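Local coordinates for Lys-gingipain catalytic subunit (Porphyromonas gingivalis, PDB 6I9A), which cuts proteins after lysine as a secreted cysteine protease and probable virulence factor, caught here with its catalytic and Ig-like domains and a bound inhibitor, at residues V153-G158 with P170-G175; F210-A215 with G311-T316; E287-S292 with V301-E306. All coordinates share one frame; numbering follows the deposited sequence. Where two conformers were deposited one is given.

Contact 1: V153-G158 with P170-G175; sequences VLLIAG and PTIKYG. With NA (sodium ion), chain F.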
loop_
_atom_site.group_PDB
_atom_site.type_symbol
_atom_site.label_atom_id
_atom_site.label_comp_id
_atom_site.label_asym_id
_atom_site.label_seq_id
_atom_site.Cartn_x
_atom_site.Cartn_y
_atom_site.Cartn_z
ATOM N N VAL A 153 -5.319 -16.470 3.923
ATOM C CA VAL A 153 -6.037 -15.321 3.362
ATOM C C VAL A 153 -7.521 -15.568 3.514
ATOM O O VAL A 153 -7.957 -16.723 3.702
ATOM C CB VAL A 153 -5.689 -15.016 1.875
ATOM C CG1 VAL A 153 -4.200 -14.753 1.694
ATOM C CG2 VAL A 153 -6.170 -16.116 0.929
ATOM N N LEU A 154 -8.304 -14.474 3.410
ATOM C CA LEU A 154 -9.767 -14.507 3.431
ATOM C C LEU A 154 -10.273 -13.793 2.185
ATOM O O LEU A 154 -9.958 -12.628 1.942
ATOM C CB LEU A 154 -10.286 -13.820 4.684
ATOM C CG LEU A 154 -11.828 -13.689 4.777
ATOM C CD1 LEU A 154 -12.537 -15.051 4.779
ATOM C CD2 LEU A 154 -12.210 -12.853 5.972
ATOM N N LEU A 155 -11.079 -14.533 1.378
ATOM C CA LEU A 155 -11.637 -14.021 0.104
ATOM C C LEU A 155 -13.137 -14.215 0.113
ATOM O O LEU A 155 -13.619 -15.342 0.358
ATOM C CB LEU A 155 -11.014 -14.807 -1.044
ATOM C CG LEU A 155 -9.478 -14.788 -1.136
ATOM C CD1 LEU A 155 -8.995 -15.723 -2.251
ATOM C CD2 LEU A 155 -8.956 -13.340 -1.398
ATOM N N ILE A 156 -13.892 -13.138 -0.105
ATOM C CA ILE A 156 -15.355 -13.224 -0.027
ATOM C C ILE A 156 -15.984 -12.585 -1.248
ATOM O O ILE A 156 -15.761 -11.371 -1.514
ATOM C CB ILE A 156 -15.854 -12.467 1.261
ATOM C CG1 ILE A 156 -15.288 -13.165 2.530
ATOM C CG2 ILE A 156 -17.403 -12.438 1.300
ATOM C CD1 ILE A 156 -15.478 -12.316 3.767
ATOM N N ALA A 157 -16.828 -13.367 -1.953
ATOM C CA ALA A 157 -17.741 -12.849 -2.955
ATOM C C ALA A 157 -19.058 -12.663 -2.228
ATOM O O ALA A 157 -19.780 -13.662 -1.969
ATOM C CB ALA A 157 -17.886 -13.814 -4.127
ATOM N N GLY A 158 -19.358 -11.455 -1.775
ATOM C CA GLY A 158 -20.541 -11.204 -0.964
ATOM C C GLY A 158 -21.835 -11.268 -1.733
ATOM O O GLY A 158 -21.889 -11.564 -2.931
ATOM N N PRO A 170 -16.657 -15.330 -10.086
ATOM C CA PRO A 170 -15.533 -15.402 -11.045
ATOM C C PRO A 170 -14.307 -14.629 -10.562
ATOM O O PRO A 170 -13.182 -15.061 -10.788
ATOM C CB PRO A 170 -16.130 -14.833 -12.362
ATOM C CG PRO A 170 -17.625 -15.134 -12.228
ATOM C CD PRO A 170 -17.943 -15.006 -10.767
ATOM N N THR A 171 -14.521 -13.466 -9.894
ATOM C CA THR A 171 -13.371 -12.686 -9.378
ATOM C C THR A 171 -12.562 -13.521 -8.382
ATOM O O THR A 171 -11.334 -13.687 -8.538
ATOM C CB THR A 171 -13.863 -11.431 -8.678
ATOM O OG1 THR A 171 -14.526 -10.558 -9.611
ATOM C CG2 THR A 171 -12.698 -10.652 -8.051
ATOM N N ILE A 172 -13.246 -14.040 -7.347
ATOM C CA ILE A 172 -12.508 -14.754 -6.287
ATOM C C ILE A 172 -11.939 -16.061 -6.834
ATOM O O ILE A 172 -10.805 -16.432 -6.489
ATOM C CB ILE A 172 -13.473 -14.978 -5.092
ATOM C CG1 ILE A 172 -13.945 -13.649 -4.482
ATOM C CG2 ILE A 172 -12.831 -15.904 -4.028
ATOM C CD1 ILE A 172 -12.898 -12.687 -4.074
ATOM N N LYS A 173 -12.669 -16.747 -7.719
ATOM C CA LYS A 173 -12.163 -17.985 -8.315
ATOM C C LYS A 173 -10.910 -17.735 -9.132
ATOM O O LYS A 173 -10.010 -18.585 -9.159
ATOM C CB LYS A 173 -13.238 -18.689 -9.136
ATOM C CG LYS A 173 -14.364 -19.269 -8.270
ATOM C CD LYS A 173 -15.490 -19.863 -9.147
ATOM C CE LYS A 173 -16.488 -20.626 -8.285
ATOM N NZ LYS A 173 -17.548 -21.229 -9.135
ATOM N N TYR A 174 -10.826 -16.616 -9.860
ATOM C CA TYR A 174 -9.613 -16.289 -10.629
ATOM C C TYR A 174 -8.432 -16.109 -9.665
ATOM O O TYR A 174 -7.375 -16.685 -9.861
ATOM C CB TYR A 174 -9.878 -14.976 -11.420
ATOM C CG TYR A 174 -8.698 -14.521 -12.245
ATOM C CD1 TYR A 174 -8.596 -14.847 -13.605
ATOM C CD2 TYR A 174 -7.685 -13.754 -11.677
ATOM C CE1 TYR A 174 -7.544 -14.381 -14.380
ATOM C CE2 TYR A 174 -6.605 -13.296 -12.444
ATOM C CZ TYR A 174 -6.544 -13.623 -13.784
ATOM O OH TYR A 174 -5.526 -13.190 -14.586
ATOM N N GLY A 175 -8.643 -15.331 -8.598
ATOM C CA GLY A 175 -7.598 -15.164 -7.586
ATOM C C GLY A 175 -7.086 -16.489 -7.021
ATOM O O GLY A 175 -5.863 -16.697 -6.880
HETATM NA NA NA F . -5.697 -11.049 -15.886
HETATM O O HOH W 1 -3.879 -11.759 -17.357
#
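Ile172 is the residue through which helix 170-175 meets strand 153-157, and its branches divide the work between Leu155 and Ala157. The contact between these segments is entirely apolar, with no hydrogen bond across it. The branch methyl CG2 of Ile172 lies 3.7 Å from CB of Leu155, at the base of the leucine rather than at its methyl tips. The other branch reaches further along the strand: CG1 of Ile172 is 4.0 Å from CB of Ala157 and 3.8 Å from Ala157 N. CG1 lies anti to its own carbonyl carbon (chi1 -63°), which leaves CG2 for Leu155 and points CG1 at Ala157; the terminal CD1 of Ile172 then rests at the peptide of Ile156, 4.1 Å from Ile156 O. The axes of strand 153-157 and helix 170-175 approach to 8.1 Å and run roughly antiparallel, at 153°. Ile156 itself turns its side chain from the helix, packing on Tyr201 and Tyr213.

Metal binding is the second kind of interaction, and it belongs to the helix alone. Tyr174 OH binds a sodium ion at 2.5 Å, alongside water 1, Val293 O, Thr308 OG1, Ser309 O and Asp314 OD2. The helix therefore joins the sheet through Ile172 and a metal site through Tyr174. Strand, helix and the following strand 188-192 make a beta-alpha-beta unit, the repeating element of the parallel part of this caspase-like catalytic domain.

Contact 2: F210-A215 with G311-T316; sequences FANYTA and GSYDAT. With NA (sodium ion), chain E; NA (sodium ion), chain F; H8E (benzyl-N-[(2S)-1-[[(3S)-7-amino-1-(benzylamino)-1,2-dioxoheptan-3-yl]amino]-5-(2-methyl-2-phenylhydrazinyl)-1,5-dioxopentan-2-yl]carbamate), chain I.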
loop_
_atom_site.group_PDB
_atom_site.type_symbol
_atom_site.label_atom_id
_atom_site.label_comp_id
_atom_site.label_asym_id
_atom_site.label_seq_id
_atom_site.Cartn_x
_atom_site.Cartn_y
_atom_site.Cartn_z
ATOM N N PHE A 210 -4.243 -11.172 4.393
ATOM C CA PHE A 210 -4.932 -10.450 3.332
ATOM C C PHE A 210 -6.389 -10.829 3.407
ATOM O O PHE A 210 -6.716 -12.017 3.565
ATOM C CB PHE A 210 -4.343 -10.914 1.989
ATOM C CG PHE A 210 -4.991 -10.284 0.770
ATOM C CD1 PHE A 210 -4.827 -8.923 0.499
ATOM C CD2 PHE A 210 -5.759 -11.046 -0.114
ATOM C CE1 PHE A 210 -5.392 -8.362 -0.649
ATOM C CE2 PHE A 210 -6.321 -10.469 -1.266
ATOM C CZ PHE A 210 -6.121 -9.145 -1.517
ATOM N N ALA A 211 -7.262 -9.843 3.260
ATOM C CA ALA A 211 -8.712 -10.048 3.223
ATOM C C ALA A 211 -9.258 -9.216 2.095
ATOM O O ALA A 211 -8.987 -8.001 2.041
ATOM C CB ALA A 211 -9.333 -9.640 4.539
ATOM N N ASN A 212 -10.037 -9.852 1.184
ATOM C CA ASN A 212 -10.637 -9.101 0.061
ATOM C C ASN A 212 -12.109 -9.474 -0.018
ATOM O O ASN A 212 -12.465 -10.660 -0.089
ATOM C CB ASN A 212 -9.923 -9.477 -1.226
ATOM C CG ASN A 212 -10.312 -8.760 -2.505
ATOM O OD1 ASN A 212 -9.977 -9.259 -3.577
ATOM N ND2 ASN A 212 -10.954 -7.594 -2.428
ATOM N N TYR A 213 -12.955 -8.445 0.040
ATOM C CA TYR A 213 -14.402 -8.542 -0.047
ATOM C C TYR A 213 -14.832 -7.818 -1.318
ATOM O O TYR A 213 -14.456 -6.660 -1.541
ATOM C CB TYR A 213 -15.007 -7.865 1.205
ATOM C CG TYR A 213 -16.502 -7.657 1.156
ATOM C CD1 TYR A 213 -17.038 -6.494 0.609
ATOM C CD2 TYR A 213 -17.374 -8.568 1.736
ATOM C CE1 TYR A 213 -18.403 -6.239 0.637
ATOM C CE2 TYR A 213 -18.752 -8.326 1.768
ATOM C CZ TYR A 213 -19.258 -7.155 1.220
ATOM O OH TYR A 213 -20.630 -6.937 1.239
ATOM N N THR A 214 -15.672 -8.460 -2.139
ATOM C CA THR A 214 -16.281 -7.824 -3.307
ATOM C C THR A 214 -17.784 -8.078 -3.258
ATOM O O THR A 214 -18.243 -9.245 -3.306
ATOM C CB THR A 214 -15.644 -8.306 -4.608
ATOM O OG1 THR A 214 -16.409 -7.666 -5.668
ATOM C CG2 THR A 214 -15.658 -9.821 -4.844
ATOM N N ALA A 215 -18.551 -7.006 -3.093
ATOM C CA ALA A 215 -20.035 -6.944 -3.042
ATOM C C ALA A 215 -20.427 -5.585 -2.460
ATOM O O ALA A 215 -19.756 -4.614 -2.785
ATOM C CB ALA A 215 -20.677 -8.109 -2.270
ATOM N N GLY A 311 -4.612 -7.501 -14.059
ATOM C CA GLY A 311 -5.389 -6.848 -13.018
ATOM C C GLY A 311 -4.612 -6.806 -11.726
ATOM O O GLY A 311 -3.397 -7.083 -11.685
ATOM N N SER A 312 -5.297 -6.392 -10.654
ATOM C CA SER A 312 -4.616 -6.201 -9.372
ATOM C C SER A 312 -4.032 -7.514 -8.831
ATOM O O SER A 312 -2.905 -7.521 -8.326
ATOM C CB SER A 312 -5.549 -5.571 -8.352
ATOM O OG SER A 312 -6.573 -6.487 -7.995
ATOM N N TYR A 313 -4.756 -8.625 -8.937
ATOM C CA TYR A 313 -4.185 -9.903 -8.454
ATOM C C TYR A 313 -2.921 -10.279 -9.246
ATOM O O TYR A 313 -1.894 -10.637 -8.672
ATOM C CB TYR A 313 -5.189 -11.051 -8.571
ATOM C CG TYR A 313 -6.475 -10.986 -7.767
ATOM C CD1 TYR A 313 -6.508 -10.464 -6.482
ATOM C CD2 TYR A 313 -7.636 -11.544 -8.266
ATOM C CE1 TYR A 313 -7.678 -10.508 -5.713
ATOM C CE2 TYR A 313 -8.794 -11.614 -7.498
ATOM C CZ TYR A 313 -8.809 -11.101 -6.224
ATOM O OH TYR A 313 -9.959 -11.231 -5.505
ATOM N N ASP A 314 -3.003 -10.151 -10.574
ATOM C CA ASP A 314 -1.867 -10.489 -11.430
ATOM C C ASP A 314 -0.656 -9.648 -11.060
ATOM O O ASP A 314 0.474 -10.169 -10.944
ATOM C CB ASP A 314 -2.176 -10.235 -12.912
ATOM C CG ASP A 314 -3.310 -11.015 -13.527
ATOM O OD1 ASP A 314 -3.400 -12.258 -13.257
ATOM O OD2 ASP A 314 -4.106 -10.411 -14.285
ATOM N N ALA A 315 -0.854 -8.330 -10.855
ATOM C CA ALA A 315 0.263 -7.448 -10.580
ATOM C C ALA A 315 0.866 -7.791 -9.237
ATOM O O ALA A 315 2.104 -7.844 -9.110
ATOM C CB ALA A 315 -0.254 -6.013 -10.582
ATOM N N THR A 316 0.010 -8.040 -8.239
ATOM C CA THR A 316 0.508 -8.380 -6.899
ATOM C C THR A 316 1.547 -9.498 -7.031
ATOM O O THR A 316 2.625 -9.432 -6.411
ATOM C CB THR A 316 -0.681 -8.856 -6.021
ATOM O OG1 THR A 316 -1.653 -7.782 -5.879
ATOM C CG2 THR A 316 -0.188 -9.188 -4.629
HETATM NA NA NA E . 4.211 -7.898 -7.479
HETATM NA NA NA F . -5.697 -11.049 -15.886
HETATM C CAQ H8E I . -25.166 -0.105 1.219
HETATM C CAK H8E I . -25.564 -0.803 2.379
HETATM C CAH H8E I . -26.161 -2.059 2.265
HETATM C CAL H8E I . -26.394 -2.638 1.021
HETATM C CAR H8E I . -26.008 -1.919 -0.100
HETATM C CBO H8E I . -25.367 -0.691 -0.039
HETATM C CBA H8E I . -25.059 -0.027 -1.245
HETATM N NBE H8E I . -23.750 -0.411 -1.799
HETATM C CBL H8E I . -23.497 -0.452 -3.137
HETATM O OAE H8E I . -24.394 -0.277 -3.970
HETATM C CBN H8E I . -22.053 -0.737 -3.537
HETATM O OAG H8E I . -21.367 -1.277 -2.614
HETATM C CBS H8E I . -21.965 -1.420 -4.937
HETATM C CBB H8E I . -20.639 -2.156 -5.168
HETATM C CAY H8E I . -20.606 -2.924 -6.492
HETATM C CAX H8E I . -19.226 -3.460 -6.888
HETATM C CAW H8E I . -18.793 -4.636 -6.023
HETATM N NAB H8E I . -17.461 -5.123 -6.492
HETATM N NBG H8E I . -22.222 -0.496 -6.049
HETATM C C H8E I . -23.194 -0.603 -6.955
HETATM O O H8E I . -24.063 -1.466 -6.973
HETATM C CA H8E I . -23.255 0.590 -7.899
HETATM N N H8E I . -23.917 0.271 -9.160
HETATM C CBK H8E I . -23.373 -0.569 -10.076
HETATM O OAD H8E I . -22.340 -1.194 -9.797
HETATM O OBI H8E I . -24.004 -0.655 -11.186
HETATM C CBD H8E I . -23.537 -1.613 -12.205
HETATM C CBP H8E I . -24.512 -1.749 -13.286
HETATM C CAS H8E I . -24.376 -1.065 -14.495
HETATM C CAM H8E I . -25.303 -1.197 -15.573
HETATM C CAI H8E I . -26.421 -2.010 -15.319
HETATM C CAN H8E I . -26.588 -2.634 -14.092
HETATM C CAT H8E I . -25.655 -2.521 -13.075
HETATM C CB H8E I . -24.011 1.742 -7.217
HETATM C CG H8E I . -25.466 1.372 -6.824
HETATM C CD H8E I . -26.032 2.363 -5.851
HETATM O OE1 H8E I . -26.521 3.422 -6.247
HETATM N NE2 H8E I . -25.868 1.988 -4.569
HETATM N NBT H8E I . -26.175 2.833 -3.491
HETATM C CAA H8E I . -24.979 3.149 -2.664
HETATM C CBQ H8E I . -27.465 2.620 -2.917
HETATM C CAU H8E I . -27.742 2.929 -1.576
HETATM C CAO H8E I . -29.026 2.764 -1.066
HETATM C CAJ H8E I . -30.043 2.280 -1.879
HETATM C CAP H8E I . -29.778 1.930 -3.195
HETATM C CAV H8E I . -28.498 2.119 -3.721
HETATM O O HOH W 1 -3.879 -11.759 -17.357
#
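Asn212, on strand 210-214, and Tyr313, in the first turn of helix 312-317, are the residues whose backbones come closest, yet their CA atoms are 10.7 Å apart and long side chains must bridge the gap. The strand is an inner one of the mixed sheet of the caspase-like fold; Asn212 points its side chain toward helix 312-317, and Tyr313 also packs on helix 163-178. Tyr313 OH gives its proton to Asn212 OD1 at 2.8 Å. The two side chains arrive from opposite directions: CG of Asn212 stands anti to its backbone N (chi1 -176°), sending the amide out to the tyrosine. OD1 sits at the edge of the phenol ring, near its plane, and also 3.4 Å from CE1 of Tyr313. The amide is turned 80° against the ring. The bond leaves the carbonyl at 154°, with the hydroxyl tilted modestly from the carbonyl plane. Both polar atoms are buried, and the other end of the amide, ND2, is also hydrogen-bonded, which should fix its rotation. Thr171 and Tyr174 pack against the ring of Tyr313, while Ile172 lies at its hydroxyl end.

Further along the strand, Thr214 OG1 accepts a hydrogen bond of 2.9 Å from the inhibitor's terminal amine, NAB, so the strand runs from this buried bond to the lysine-like arm in the pocket. Gly311, at the N-cap of the helix, donates its N to Asp314 OD2 at 3.0 Å. That same OD2 binds a sodium ion. At the first residue of the helix, Ser312 O accepts from Thr316, one turn later: N at 3.0 Å and OG1 at 2.8 Å, from opposite faces of its carbonyl plane.

Contact 3: E287-S292 with V301-E306; sequences EDYYWS and VQPTFE. With H8E (benzyl-N-[(2S)-1-[[(3S)-7-amino-1-(benzylamino)-1,2-dioxoheptan-3-yl]amino]-5-(2-methyl-2-phenylhydrazinyl)-1,5-dioxopentan-2-yl]carbamate), chain I.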
loop_
_atom_site.group_PDB
_atom_site.type_symbol
_atom_site.label_atom_id
_atom_site.label_comp_id
_atom_site.label_asym_id
_atom_site.label_seq_id
_atom_site.Cartn_x
_atom_site.Cartn_y
_atom_site.Cartn_z
ATOM N N GLU A 287 -16.316 -2.184 -13.531
ATOM C CA GLU A 287 -14.936 -1.720 -13.315
ATOM C C GLU A 287 -14.277 -2.495 -12.177
ATOM O O GLU A 287 -13.095 -2.773 -12.306
ATOM C CB GLU A 287 -14.857 -0.230 -13.044
ATOM C CG GLU A 287 -14.775 0.661 -14.278
ATOM C CD GLU A 287 -16.073 0.960 -14.995
ATOM O OE1 GLU A 287 -17.100 0.290 -14.728
ATOM O OE2 GLU A 287 -16.051 1.903 -15.839
ATOM N N ASP A 288 -15.005 -2.843 -11.090
ATOM C CA ASP A 288 -14.326 -3.605 -10.031
ATOM C C ASP A 288 -13.914 -4.988 -10.524
ATOM O O ASP A 288 -12.925 -5.562 -10.049
ATOM C CB ASP A 288 -15.203 -3.759 -8.793
ATOM C CG ASP A 288 -15.160 -2.633 -7.781
ATOM O OD1 ASP A 288 -14.423 -1.621 -8.017
ATOM O OD2 ASP A 288 -15.800 -2.788 -6.733
ATOM N N TYR A 289 -14.711 -5.591 -11.449
ATOM C CA TYR A 289 -14.338 -6.898 -12.018
ATOM C C TYR A 289 -12.966 -6.778 -12.714
ATOM O O TYR A 289 -12.063 -7.552 -12.471
ATOM C CB TYR A 289 -15.463 -7.355 -12.940
ATOM C CG TYR A 289 -15.384 -8.723 -13.565
ATOM C CD1 TYR A 289 -14.856 -9.821 -12.872
ATOM C CD2 TYR A 289 -16.020 -8.971 -14.772
ATOM C CE1 TYR A 289 -14.929 -11.105 -13.421
ATOM C CE2 TYR A 289 -16.149 -10.250 -15.284
ATOM C CZ TYR A 289 -15.598 -11.312 -14.608
ATOM O OH TYR A 289 -15.701 -12.614 -15.107
ATOM N N TYR A 290 -12.860 -5.800 -13.600
ATOM C CA TYR A 290 -11.596 -5.608 -14.308
ATOM C C TYR A 290 -10.472 -5.260 -13.349
ATOM O O TYR A 290 -9.347 -5.738 -13.507
ATOM C CB TYR A 290 -11.707 -4.458 -15.359
ATOM C CG TYR A 290 -12.909 -4.594 -16.275
ATOM C CD1 TYR A 290 -13.197 -5.802 -16.900
ATOM C CD2 TYR A 290 -13.713 -3.498 -16.560
ATOM C CE1 TYR A 290 -14.311 -5.934 -17.723
ATOM C CE2 TYR A 290 -14.813 -3.609 -17.402
ATOM C CZ TYR A 290 -15.096 -4.828 -17.989
ATOM O OH TYR A 290 -16.195 -4.928 -18.813
ATOM N N TRP A 291 -10.796 -4.429 -12.340
ATOM C CA TRP A 291 -9.802 -4.019 -11.332
ATOM C C TRP A 291 -9.076 -5.211 -10.761
ATOM O O TRP A 291 -7.855 -5.248 -10.715
ATOM C CB TRP A 291 -10.546 -3.227 -10.260
ATOM C CG TRP A 291 -9.734 -2.375 -9.341
ATOM C CD1 TRP A 291 -9.609 -1.021 -9.431
ATOM C CD2 TRP A 291 -9.082 -2.757 -8.116
ATOM N NE1 TRP A 291 -8.914 -0.533 -8.359
ATOM C CE2 TRP A 291 -8.601 -1.574 -7.513
ATOM C CE3 TRP A 291 -8.889 -3.975 -7.448
ATOM C CZ2 TRP A 291 -7.970 -1.559 -6.269
ATOM C CZ3 TRP A 291 -8.191 -3.973 -6.243
ATOM C CH2 TRP A 291 -7.762 -2.775 -5.647
ATOM N N SER A 292 -9.834 -6.246 -10.365
ATOM C CA SER A 292 -9.213 -7.424 -9.762
ATOM C C SER A 292 -8.633 -8.405 -10.733
ATOM O O SER A 292 -7.542 -8.942 -10.477
ATOM C CB SER A 292 -10.183 -8.190 -8.864
ATOM O OG SER A 292 -10.578 -7.404 -7.744
ATOM N N VAL A 301 -18.774 -15.636 -17.152
ATOM C CA VAL A 301 -17.895 -16.537 -17.864
ATOM C C VAL A 301 -16.588 -16.491 -17.116
ATOM O O VAL A 301 -16.058 -15.396 -16.857
ATOM C CB VAL A 301 -17.790 -16.120 -19.345
ATOM C CG1 VAL A 301 -16.893 -17.085 -20.130
ATOM C CG2 VAL A 301 -19.185 -16.029 -20.008
ATOM N N GLN A 302 -16.071 -17.637 -16.739
ATOM C CA GLN A 302 -14.889 -17.620 -15.928
ATOM C C GLN A 302 -13.675 -17.029 -16.688
ATOM O O GLN A 302 -13.355 -17.525 -17.776
ATOM C CB GLN A 302 -14.575 -19.031 -15.391
ATOM C CG GLN A 302 -13.397 -19.038 -14.394
ATOM C CD GLN A 302 -13.678 -18.223 -13.156
ATOM O OE1 GLN A 302 -14.843 -18.111 -12.737
ATOM N NE2 GLN A 302 -12.655 -17.605 -12.549
ATOM N N PRO A 303 -12.999 -15.970 -16.165
ATOM C CA PRO A 303 -11.817 -15.464 -16.897
ATOM C C PRO A 303 -10.605 -16.339 -16.691
ATOM O O PRO A 303 -10.463 -16.998 -15.646
ATOM C CB PRO A 303 -11.578 -14.115 -16.228
ATOM C CG PRO A 303 -12.172 -14.264 -14.835
ATOM C CD PRO A 303 -13.337 -15.154 -14.982
ATOM N N THR A 304 -9.713 -16.351 -17.692
ATOM C CA THR A 304 -8.423 -16.997 -17.555
ATOM C C THR A 304 -7.318 -15.980 -17.725
ATOM O O THR A 304 -7.525 -14.850 -18.201
ATOM C CB THR A 304 -8.233 -18.108 -18.556
ATOM O OG1 THR A 304 -8.238 -17.541 -19.865
ATOM C CG2 THR A 304 -9.306 -19.205 -18.383
ATOM N N PHE A 305 -6.104 -16.390 -17.338
ATOM C CA PHE A 305 -4.958 -15.515 -17.417
ATOM C C PHE A 305 -4.666 -15.103 -18.873
ATOM O O PHE A 305 -4.362 -13.927 -19.149
ATOM C CB PHE A 305 -3.749 -16.232 -16.767
ATOM C CG PHE A 305 -2.518 -15.375 -16.790
ATOM C CD1 PHE A 305 -2.307 -14.428 -15.813
ATOM C CD2 PHE A 305 -1.589 -15.484 -17.828
ATOM C CE1 PHE A 305 -1.162 -13.612 -15.833
ATOM C CE2 PHE A 305 -0.438 -14.680 -17.859
ATOM C CZ PHE A 305 -0.241 -13.735 -16.868
ATOM N N GLU A 306 -4.811 -16.050 -19.811
ATOM C CA GLU A 306 -4.538 -15.790 -21.235
ATOM C C GLU A 306 -5.551 -14.933 -21.891
ATOM O O GLU A 306 -5.257 -14.324 -22.917
ATOM C CB GLU A 306 -4.491 -17.110 -22.050
ATOM C CG GLU A 306 -3.277 -17.983 -21.827
ATOM C CD GLU A 306 -3.141 -18.476 -20.405
ATOM O OE1 GLU A 306 -4.153 -18.888 -19.779
ATOM O OE2 GLU A 306 -2.009 -18.366 -19.886
HETATM C CAQ H8E I . -25.166 -0.105 1.219
HETATM C CAK H8E I . -25.564 -0.803 2.379
HETATM C CAH H8E I . -26.161 -2.059 2.265
HETATM C CAL H8E I . -26.394 -2.638 1.021
HETATM C CAR H8E I . -26.008 -1.919 -0.100
HETATM C CBO H8E I . -25.367 -0.691 -0.039
HETATM C CBA H8E I . -25.059 -0.027 -1.245
HETATM N NBE H8E I . -23.750 -0.411 -1.799
HETATM C CBL H8E I . -23.497 -0.452 -3.137
HETATM O OAE H8E I . -24.394 -0.277 -3.970
HETATM C CBN H8E I . -22.053 -0.737 -3.537
HETATM O OAG H8E I . -21.367 -1.277 -2.614
HETATM C CBS H8E I . -21.965 -1.420 -4.937
HETATM C CBB H8E I . -20.639 -2.156 -5.168
HETATM C CAY H8E I . -20.606 -2.924 -6.492
HETATM C CAX H8E I . -19.226 -3.460 -6.888
HETATM C CAW H8E I . -18.793 -4.636 -6.023
HETATM N NAB H8E I . -17.461 -5.123 -6.492
HETATM N NBG H8E I . -22.222 -0.496 -6.049
HETATM C C H8E I . -23.194 -0.603 -6.955
HETATM O O H8E I . -24.063 -1.466 -6.973
HETATM C CA H8E I . -23.255 0.590 -7.899
HETATM N N H8E I . -23.917 0.271 -9.160
HETATM C CBK H8E I . -23.373 -0.569 -10.076
HETATM O OAD H8E I . -22.340 -1.194 -9.797
HETATM O OBI H8E I . -24.004 -0.655 -11.186
HETATM C CBD H8E I . -23.537 -1.613 -12.205
HETATM C CBP H8E I . -24.512 -1.749 -13.286
HETATM C CAS H8E I . -24.376 -1.065 -14.495
HETATM C CAM H8E I . -25.303 -1.197 -15.573
HETATM C CAI H8E I . -26.421 -2.010 -15.319
HETATM C CAN H8E I . -26.588 -2.634 -14.092
HETATM C CAT H8E I . -25.655 -2.521 -13.075
HETATM C CB H8E I . -24.011 1.742 -7.217
HETATM C CG H8E I . -25.466 1.372 -6.824
HETATM C CD H8E I . -26.032 2.363 -5.851
HETATM O OE1 H8E I . -26.521 3.422 -6.247
HETATM N NE2 H8E I . -25.868 1.988 -4.569
HETATM N NBT H8E I . -26.175 2.833 -3.491
HETATM C CAA H8E I . -24.979 3.149 -2.664
HETATM C CBQ H8E I . -27.465 2.620 -2.917
HETATM C CAU H8E I . -27.742 2.929 -1.576
HETATM C CAO H8E I . -29.026 2.764 -1.066
HETATM C CAJ H8E I . -30.043 2.280 -1.879
HETATM C CAP H8E I . -29.778 1.930 -3.195
HETATM C CAV H8E I . -28.498 2.119 -3.721
#
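Tyr289 OH comes within 3.3 Å of Val301 O yet makes no hydrogen bond with it, because the angle is poor; the hydroxyl is instead bonded to Val298 O, earlier in the same loop. The contact ties helix 285-293 of the caspase-like catalytic domain to the irregular loop that leads on to helix 312-317. Besides the near miss, it consists of Tyr289 meeting Pro303. The two side chains approach from opposite directions. The hydroxyl end of the tyrosine does the touching, with OH 3.5 Å from CD of Pro303, while the ring carbon CE1 is a looser 4.4 Å from CG of the same proline. CG of Tyr289 is anti to its backbone N (chi1 -175°), which carries the ring outward from the helix to the loop. Pro170 and Thr171 of helix 163-178 also pack on it.

The neighbouring residue on the helix serves the pocket. Asp288 is buried, and both of its carboxylate oxygens are in use: OD1 is bonded to the hydroxyls of Tyr353 and Tyr357, and OD2 to Ser283 OG. These bonds should hold the carboxylate in place and would help to stabilise it as an anion, an arrangement consistent with the preference for lysine at P1. Asp288 OD2 also accepts a hydrogen bond from the amine NAB of the inhibitor's lysine-like side chain, at 2.9 Å.

In the fold
The three contacts form one cluster on the same side of the chain's centre, with the centre of contact 1 about 8 Å from that of contact 2 and about 11 Å from that of contact 3. Strands 152-157 and 210-214 are neighbours in the sheet, with Ile156 N probably bonded to Asn212 O at 2.9 Å. At the sodium ion shared by contacts 1 and 2, Tyr174 OH lies 2.7 Å from Asp314 OD1. Contacts 2 and 3 meet where Ser312 N is 2.8 Å from Trp291 O. Each supplies one partner of the inhibitor's amine, Thr214 and Asp288, while the backbone of the nucleophile Cys249 binds the inhibitor elsewhere.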